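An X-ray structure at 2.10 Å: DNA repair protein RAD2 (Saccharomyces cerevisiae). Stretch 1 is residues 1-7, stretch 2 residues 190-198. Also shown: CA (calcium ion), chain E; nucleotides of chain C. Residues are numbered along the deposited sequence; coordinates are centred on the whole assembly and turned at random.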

ATOM      1  N   GLY A   1     -15.407 -15.172   0.933  1.00 29.46           N
ATOM      2  CA  GLY A   1     -14.813 -14.678   2.161  1.00 22.12           C
ATOM      3  C   GLY A   1     -15.026 -13.195   2.379  1.00 24.06           C
ATOM      4  O   GLY A   1     -15.515 -12.482   1.498  1.00 20.17           O
ATOM      5  N   VAL A   2     -14.663 -12.731   3.568  1.00 19.74           N
ATOM      6  CA  VAL A   2     -14.698 -11.314   3.860  1.00 17.28           C
ATOM      7  C   VAL A   2     -13.297 -10.737   3.653  1.00 20.69           C
ATOM      8  O   VAL A   2     -12.312 -11.236   4.220  1.00 18.12           O
ATOM      9  CB  VAL A   2     -15.160 -11.062   5.294  1.00 18.92           C
ATOM     10  CG1 VAL A   2     -15.060  -9.589   5.635  1.00 15.04           C
ATOM     11  CG2 VAL A   2     -16.588 -11.566   5.481  1.00 21.76           C
ATOM     12  N   HIS A   3     -13.206  -9.680   2.855  1.00 15.42           N
ATOM     13  CA  HIS A   3     -11.901  -9.115   2.508  1.00 22.60           C
ATOM     14  C   HIS A   3     -11.108  -8.662   3.740  1.00 23.03           C
ATOM     15  O   HIS A   3     -11.639  -7.925   4.577  1.00 19.24           O
ATOM     16  CB  HIS A   3     -12.068  -7.942   1.545  1.00 24.86           C
ATOM     17  CG  HIS A   3     -10.797  -7.549   0.859  1.00 37.06           C
ATOM     18  ND1 HIS A   3     -10.201  -6.317   1.037  1.00 46.34           N
ATOM     19  CD2 HIS A   3      -9.994  -8.236   0.013  1.00 41.93           C
ATOM     20  CE1 HIS A   3      -9.095  -6.258   0.318  1.00 44.96           C
ATOM     21  NE2 HIS A   3      -8.944  -7.410  -0.310  1.00 46.82           N
ATOM     22  N   SER A   4      -9.851  -9.110   3.843  1.00 17.98           N
ATOM     23  CA  SER A   4      -8.953  -8.751   4.953  1.00 19.56           C
ATOM     24  C   SER A   4      -9.334  -9.382   6.287  1.00 19.73           C
ATOM     25  O   SER A   4      -8.698  -9.108   7.315  1.00 21.25           O
ATOM     26  CB  SER A   4      -8.852  -7.223   5.154  1.00 18.56           C
ATOM     27  OG  SER A   4      -8.458  -6.562   3.974  1.00 27.92           O
ATOM     28  N   PHE A   5     -10.370 -10.204   6.300  1.00 14.97           N
ATOM     29  CA  PHE A   5     -10.826 -10.736   7.570  1.00 21.51           C
ATOM     30  C   PHE A   5      -9.785 -11.610   8.279  1.00 26.50           C
ATOM     31  O   PHE A   5      -9.693 -11.595   9.509  1.00 24.44           O
ATOM     32  CB  PHE A   5     -12.132 -11.508   7.435  1.00 17.64           C
ATOM     33  CG  PHE A   5     -12.694 -11.912   8.754  1.00 24.95           C
ATOM     34  CD1 PHE A   5     -13.231 -10.954   9.606  1.00 38.33           C
ATOM     35  CD2 PHE A   5     -12.620 -13.225   9.184  1.00 26.81           C
ATOM     36  CE1 PHE A   5     -13.722 -11.314  10.855  1.00 36.20           C
ATOM     37  CE2 PHE A   5     -13.116 -13.594  10.427  1.00 28.70           C
ATOM     38  CZ  PHE A   5     -13.669 -12.637  11.258  1.00 29.23           C
ATOM     39  N   TRP A   6      -9.014 -12.376   7.512  1.00 20.08           N
ATOM     40  CA  TRP A   6      -8.002 -13.233   8.117  1.00 25.40           C
ATOM     41  C   TRP A   6      -6.899 -12.392   8.753  1.00 21.42           C
ATOM     42  O   TRP A   6      -6.275 -12.821   9.717  1.00 24.44           O
ATOM     43  CB  TRP A   6      -7.436 -14.229   7.103  1.00 19.01           C
ATOM     44  CG  TRP A   6      -8.414 -15.322   6.761  1.00 22.50           C
ATOM     45  CD1 TRP A   6      -9.005 -15.552   5.543  1.00 19.45           C
ATOM     46  CD2 TRP A   6      -8.934 -16.319   7.650  1.00 16.26           C
ATOM     47  NE1 TRP A   6      -9.850 -16.630   5.625  1.00 23.33           N
ATOM     48  CE2 TRP A   6      -9.823 -17.125   6.905  1.00 20.55           C
ATOM     49  CE3 TRP A   6      -8.731 -16.615   9.006  1.00 20.44           C
ATOM     50  CZ2 TRP A   6     -10.505 -18.210   7.466  1.00 20.21           C
ATOM     51  CZ3 TRP A   6      -9.405 -17.686   9.563  1.00 19.50           C
ATOM     52  CH2 TRP A   6     -10.282 -18.476   8.794  1.00 23.64           C
ATOM     53  N   ASP A   7      -6.679 -11.187   8.227  1.00 22.29           N
ATOM     54  CA  ASP A   7      -5.740 -10.250   8.843  1.00 26.91           C
ATOM     55  C   ASP A   7      -6.224  -9.856  10.232  1.00 30.23           C
ATOM     56  O   ASP A   7      -5.428  -9.651  11.151  1.00 29.87           O
ATOM     57  CB  ASP A   7      -5.584  -8.988   8.000  1.00 30.10           C
ATOM     58  CG  ASP A   7      -4.909  -9.251   6.670  1.00 38.57           C
ATOM     59  OD1 ASP A   7      -4.177 -10.258   6.557  1.00 40.59           O
ATOM     60  OD2 ASP A   7      -5.108  -8.440   5.742  1.00 45.55           O
ATOM     61  N   THR A 190     -11.885 -25.494   6.184  1.00 17.21           N
ATOM     62  CA  THR A 190     -12.115 -24.513   5.117  1.00 17.36           C
ATOM     63  C   THR A 190     -11.103 -23.401   5.265  1.00 15.93           C
ATOM     64  O   THR A 190     -10.525 -23.227   6.342  1.00 20.01           O
ATOM     65  CB  THR A 190     -13.538 -23.889   5.177  1.00 19.24           C
ATOM     66  OG1 THR A 190     -13.738 -23.059   4.024  1.00 22.37           O
ATOM     67  CG2 THR A 190     -13.707 -23.012   6.437  1.00 14.10           C
ATOM     68  N   ASP A 191     -10.855 -22.659   4.192  1.00 16.04           N
ATOM     69  CA  ASP A 191     -10.039 -21.466   4.299  1.00 18.34           C
ATOM     70  C   ASP A 191     -10.873 -20.201   4.087  1.00 20.27           C
ATOM     71  O   ASP A 191     -10.343 -19.082   4.110  1.00 19.73           O
ATOM     72  CB  ASP A 191      -8.897 -21.497   3.288  1.00 24.30           C
ATOM     73  CG  ASP A 191      -7.957 -22.671   3.501  1.00 29.02           C
ATOM     74  OD1 ASP A 191      -7.897 -23.197   4.636  1.00 21.36           O
ATOM     75  OD2 ASP A 191      -7.283 -23.065   2.522  1.00 28.42           O
ATOM     76  N   ASP A 192     -12.172 -20.380   3.875  1.00 20.81           N
ATOM     77  CA  ASP A 192     -13.031 -19.258   3.502  1.00 19.26           C
ATOM     78  C   ASP A 192     -13.644 -18.599   4.739  1.00 16.21           C
ATOM     79  O   ASP A 192     -14.459 -19.207   5.431  1.00 17.01           O
ATOM     80  CB  ASP A 192     -14.132 -19.720   2.543  1.00 19.43           C
ATOM     81  CG  ASP A 192     -14.855 -18.543   1.874  1.00 33.73           C
ATOM     82  OD1 ASP A 192     -15.309 -17.631   2.590  1.00 20.43           O
ATOM     83  OD2 ASP A 192     -14.948 -18.511   0.630  1.00 34.44           O
ATOM     84  N   SER A 193     -13.264 -17.351   4.996  1.00 18.40           N
ATOM     85  CA  SER A 193     -13.721 -16.633   6.191  1.00 18.86           C
ATOM     86  C   SER A 193     -15.236 -16.464   6.318  1.00 19.16           C
ATOM     87  O   SER A 193     -15.725 -16.168   7.407  1.00 17.39           O
ATOM     88  CB  SER A 193     -13.043 -15.264   6.300  1.00 17.25           C
ATOM     89  OG  SER A 193     -13.225 -14.494   5.115  1.00 17.97           O
ATOM     90  N   ASP A 194     -15.986 -16.657   5.232  1.00 17.66           N
ATOM     91  CA  ASP A 194     -17.453 -16.572   5.318  1.00 17.46           C
ATOM     92  C   ASP A 194     -18.050 -17.523   6.344  1.00 18.85           C
ATOM     93  O   ASP A 194     -19.137 -17.270   6.874  1.00 17.31           O
ATOM     94  CB  ASP A 194     -18.090 -16.875   3.963  1.00 19.23           C
ATOM     95  CG  ASP A 194     -18.049 -15.697   3.046  1.00 26.62           C
ATOM     96  OD1 ASP A 194     -18.103 -14.556   3.552  1.00 27.83           O
ATOM     97  OD2 ASP A 194     -17.953 -15.901   1.824  1.00 29.23           O
ATOM     98  N   VAL A 195     -17.354 -18.630   6.607  1.00 18.63           N
ATOM     99  CA  VAL A 195     -17.869 -19.651   7.527  1.00 13.76           C
ATOM    100  C   VAL A 195     -18.190 -19.087   8.928  1.00 12.33           C
ATOM    101  O   VAL A 195     -19.145 -19.531   9.575  1.00 15.75           O
ATOM    102  CB  VAL A 195     -16.895 -20.872   7.628  1.00 16.75           C
ATOM    103  CG1 VAL A 195     -15.555 -20.448   8.238  1.00 14.36           C
ATOM    104  CG2 VAL A 195     -17.513 -21.987   8.428  1.00 14.22           C
ATOM    105  N   PHE A 196     -17.414 -18.105   9.391  1.00 13.30           N
ATOM    106  CA  PHE A 196     -17.690 -17.489  10.696  1.00 14.56           C
ATOM    107  C   PHE A 196     -19.026 -16.737  10.652  1.00 18.65           C
ATOM    108  O   PHE A 196     -19.828 -16.833  11.581  1.00 16.20           O
ATOM    109  CB  PHE A 196     -16.583 -16.506  11.101  1.00 14.75           C
ATOM    110  CG  PHE A 196     -15.259 -17.171  11.438  1.00 18.63           C
ATOM    111  CD1 PHE A 196     -15.134 -17.970  12.565  1.00 20.53           C
ATOM    112  CD2 PHE A 196     -14.150 -16.981  10.632  1.00 17.86           C
ATOM    113  CE1 PHE A 196     -13.924 -18.582  12.869  1.00 21.93           C
ATOM    114  CE2 PHE A 196     -12.929 -17.577  10.935  1.00 19.39           C
ATOM    115  CZ  PHE A 196     -12.820 -18.381  12.044  1.00 17.98           C
ATOM    116  N   LEU A 197     -19.249 -15.989   9.569  1.00 19.24           N
ATOM    117  CA  LEU A 197     -20.466 -15.186   9.414  1.00 18.88           C
ATOM    118  C   LEU A 197     -21.708 -16.063   9.313  1.00 19.36           C
ATOM    119  O   LEU A 197     -22.784 -15.674   9.774  1.00 22.94           O
ATOM    120  CB  LEU A 197     -20.351 -14.223   8.218  1.00 16.57           C
ATOM    121  CG  LEU A 197     -19.541 -12.951   8.514  1.00 15.10           C
ATOM    122  CD1 LEU A 197     -18.071 -13.261   8.811  1.00 16.37           C
ATOM    123  CD2 LEU A 197     -19.646 -11.928   7.384  1.00 15.17           C
ATOM    124  N   PHE A 198     -21.548 -17.266   8.759  1.00 17.99           N
ATOM    125  CA  PHE A 198     -22.630 -18.248   8.741  1.00 18.01           C
ATOM    126  C   PHE A 198     -22.735 -18.991  10.073  1.00 22.17           C
ATOM    127  O   PHE A 198     -23.447 -19.990  10.175  1.00 19.05           O
ATOM    128  CB  PHE A 198     -22.433 -19.273   7.607  1.00 18.78           C
ATOM    129  CG  PHE A 198     -22.587 -18.694   6.224  1.00 16.72           C
ATOM    130  CD1 PHE A 198     -23.766 -18.062   5.846  1.00 20.17           C
ATOM    131  CD2 PHE A 198     -21.562 -18.801   5.291  1.00 15.35           C
ATOM    132  CE1 PHE A 198     -23.910 -17.533   4.551  1.00 18.61           C
ATOM    133  CE2 PHE A 198     -21.699 -18.282   3.998  1.00 17.43           C
ATOM    134  CZ  PHE A 198     -22.874 -17.645   3.631  1.00 17.20           C
TER
HETATM  135 CA    CA E1001     -18.304 -17.847   0.314  1.00 54.63          CA
ATOM    136  P    DA C   5     -10.860 -15.658   1.766  1.00 35.24           P
ATOM    137  OP1  DA C   5     -11.359 -16.029   3.127  1.00 25.11           O
ATOM    138  OP2  DA C   5     -11.224 -14.340   1.172  1.00 29.29           O
ATOM    139  O5'  DA C   5      -9.257 -15.756   1.693  1.00 32.65           O
ATOM    140  C5'  DA C   5      -8.620 -17.013   2.008  1.00 32.20           C
ATOM    141  C4'  DA C   5      -7.111 -16.887   1.979  1.00 31.49           C
ATOM    142  O4'  DA C   5      -6.661 -16.775   0.606  1.00 27.49           O
ATOM    143  C3'  DA C   5      -6.530 -15.684   2.722  1.00 33.83           C
ATOM    144  O3'  DA C   5      -5.417 -16.147   3.481  1.00 36.03           O
ATOM    145  C2'  DA C   5      -6.123 -14.716   1.602  1.00 31.77           C
ATOM    146  C1'  DA C   5      -5.785 -15.673   0.458  1.00 35.43           C
ATOM    147  N9   DA C   5      -6.014 -15.190  -0.906  1.00 35.57           N
ATOM    148  C8   DA C   5      -7.152 -14.605  -1.409  1.00 28.64           C
ATOM    149  N7   DA C   5      -7.066 -14.307  -2.688  1.00 34.06           N
ATOM    150  C5   DA C   5      -5.791 -14.736  -3.053  1.00 28.90           C
ATOM    151  C6   DA C   5      -5.086 -14.700  -4.277  1.00 31.17           C
ATOM    152  N6   DA C   5      -5.602 -14.196  -5.408  1.00 31.16           N
ATOM    153  N1   DA C   5      -3.829 -15.210  -4.292  1.00 32.31           N
ATOM    154  C2   DA C   5      -3.321 -15.720  -3.164  1.00 28.00           C
ATOM    155  N3   DA C   5      -3.886 -15.803  -1.956  1.00 31.91           N
ATOM    156  C4   DA C   5      -5.131 -15.286  -1.967  1.00 32.86           C
ATOM    157  P    DG C   4     -13.753 -16.888  -4.455  1.00 42.81           P
ATOM    158  OP1  DG C   4     -15.161 -16.787  -3.985  1.00 46.79           O
ATOM    159  OP2  DG C   4     -13.185 -15.834  -5.339  1.00 44.67           O
ATOM    160  O5'  DG C   4     -12.784 -17.024  -3.192  1.00 33.75           O
ATOM    161  C5'  DG C   4     -12.975 -18.058  -2.250  1.00 35.68           C
ATOM    162  C4'  DG C   4     -11.844 -17.968  -1.243  1.00 34.85           C
ATOM    163  O4'  DG C   4     -10.567 -18.221  -1.893  1.00 31.51           O
ATOM    164  C3'  DG C   4     -11.700 -16.606  -0.560  1.00 33.93           C
ATOM    165  O3'  DG C   4     -11.361 -16.856   0.805  1.00 31.15           O
ATOM    166  C2'  DG C   4     -10.576 -15.905  -1.336  1.00 26.98           C
ATOM    167  C1'  DG C   4      -9.704 -17.089  -1.759  1.00 32.46           C
ATOM    168  N9   DG C   4      -9.066 -16.953  -3.067  1.00 35.88           N
ATOM    169  C8   DG C   4      -9.572 -16.363  -4.207  1.00 36.21           C
ATOM    170  N7   DG C   4      -8.760 -16.431  -5.231  1.00 32.71           N
ATOM    171  C5   DG C   4      -7.651 -17.106  -4.750  1.00 32.18           C
ATOM    172  C6   DG C   4      -6.456 -17.471  -5.409  1.00 29.43           C
ATOM    173  O6   DG C   4      -6.140 -17.258  -6.588  1.00 33.67           O
ATOM    174  N1   DG C   4      -5.586 -18.142  -4.546  1.00 29.82           N
ATOM    175  C2   DG C   4      -5.855 -18.431  -3.214  1.00 39.84           C
ATOM    176  N2   DG C   4      -4.905 -19.096  -2.519  1.00 32.03           N
ATOM    177  N3   DG C   4      -6.984 -18.094  -2.589  1.00 31.31           N
ATOM    178  C4   DG C   4      -7.830 -17.441  -3.420  1.00 35.08           C
HETATM  179  O   HOH W   1     -10.943 -13.555   4.369  1.00 34.34           O
HETATM  180  O   HOH W   2     -16.425 -16.968  -1.021  1.00 43.25           O
HETATM  181  O   HOH W   3     -17.240 -19.052  -1.431  1.00 47.34           O

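The chain's N-terminus lies against a loop and short, weakly bonded helix some 185 residues later; the backbones come closest at G1 and D194, CA to CA 4.5 Å. The terminal amine of G1 sits between two carboxylates: G1 N donates to D194 OD2 (2.8 Å) and makes a salt bridge, with a weak hydrogen bond, to D192 OD1 (3.0 Å). D192 (chi1 t) starts away from stretch 1, but its carboxylate swings back, and the same OD1 accepts from D194 N (2.9 Å), capping the turn. D194 (chi1 m) also brings its end nearer, and its OD2 binds calcium at 2.5 Å. G1 has no room for a CB, which would lie 2.4 Å from DA5 OP2 and 3.0 Å from S193 OG. S193 points toward stretch 1; chi1 p sets OG 2.8 Å from V2 N, which donates to it, while OG donates to water 1 (2.6 Å from its O). V2 (chi1 t) rests CG2 on L197 CD2 at 3.6 Å. A type II turn, V2 to F5, leads into the first helix, where F5 (t) and W6 (m) both reach F196: F5 CE2–F196 CD2 and W6 CH2–F196 CE2 are each 3.5 Å, both ring pairs oblique. W6 NE1 bonds DA5 OP1 (3.0 Å) and, weakly, D191 O (2.9 Å).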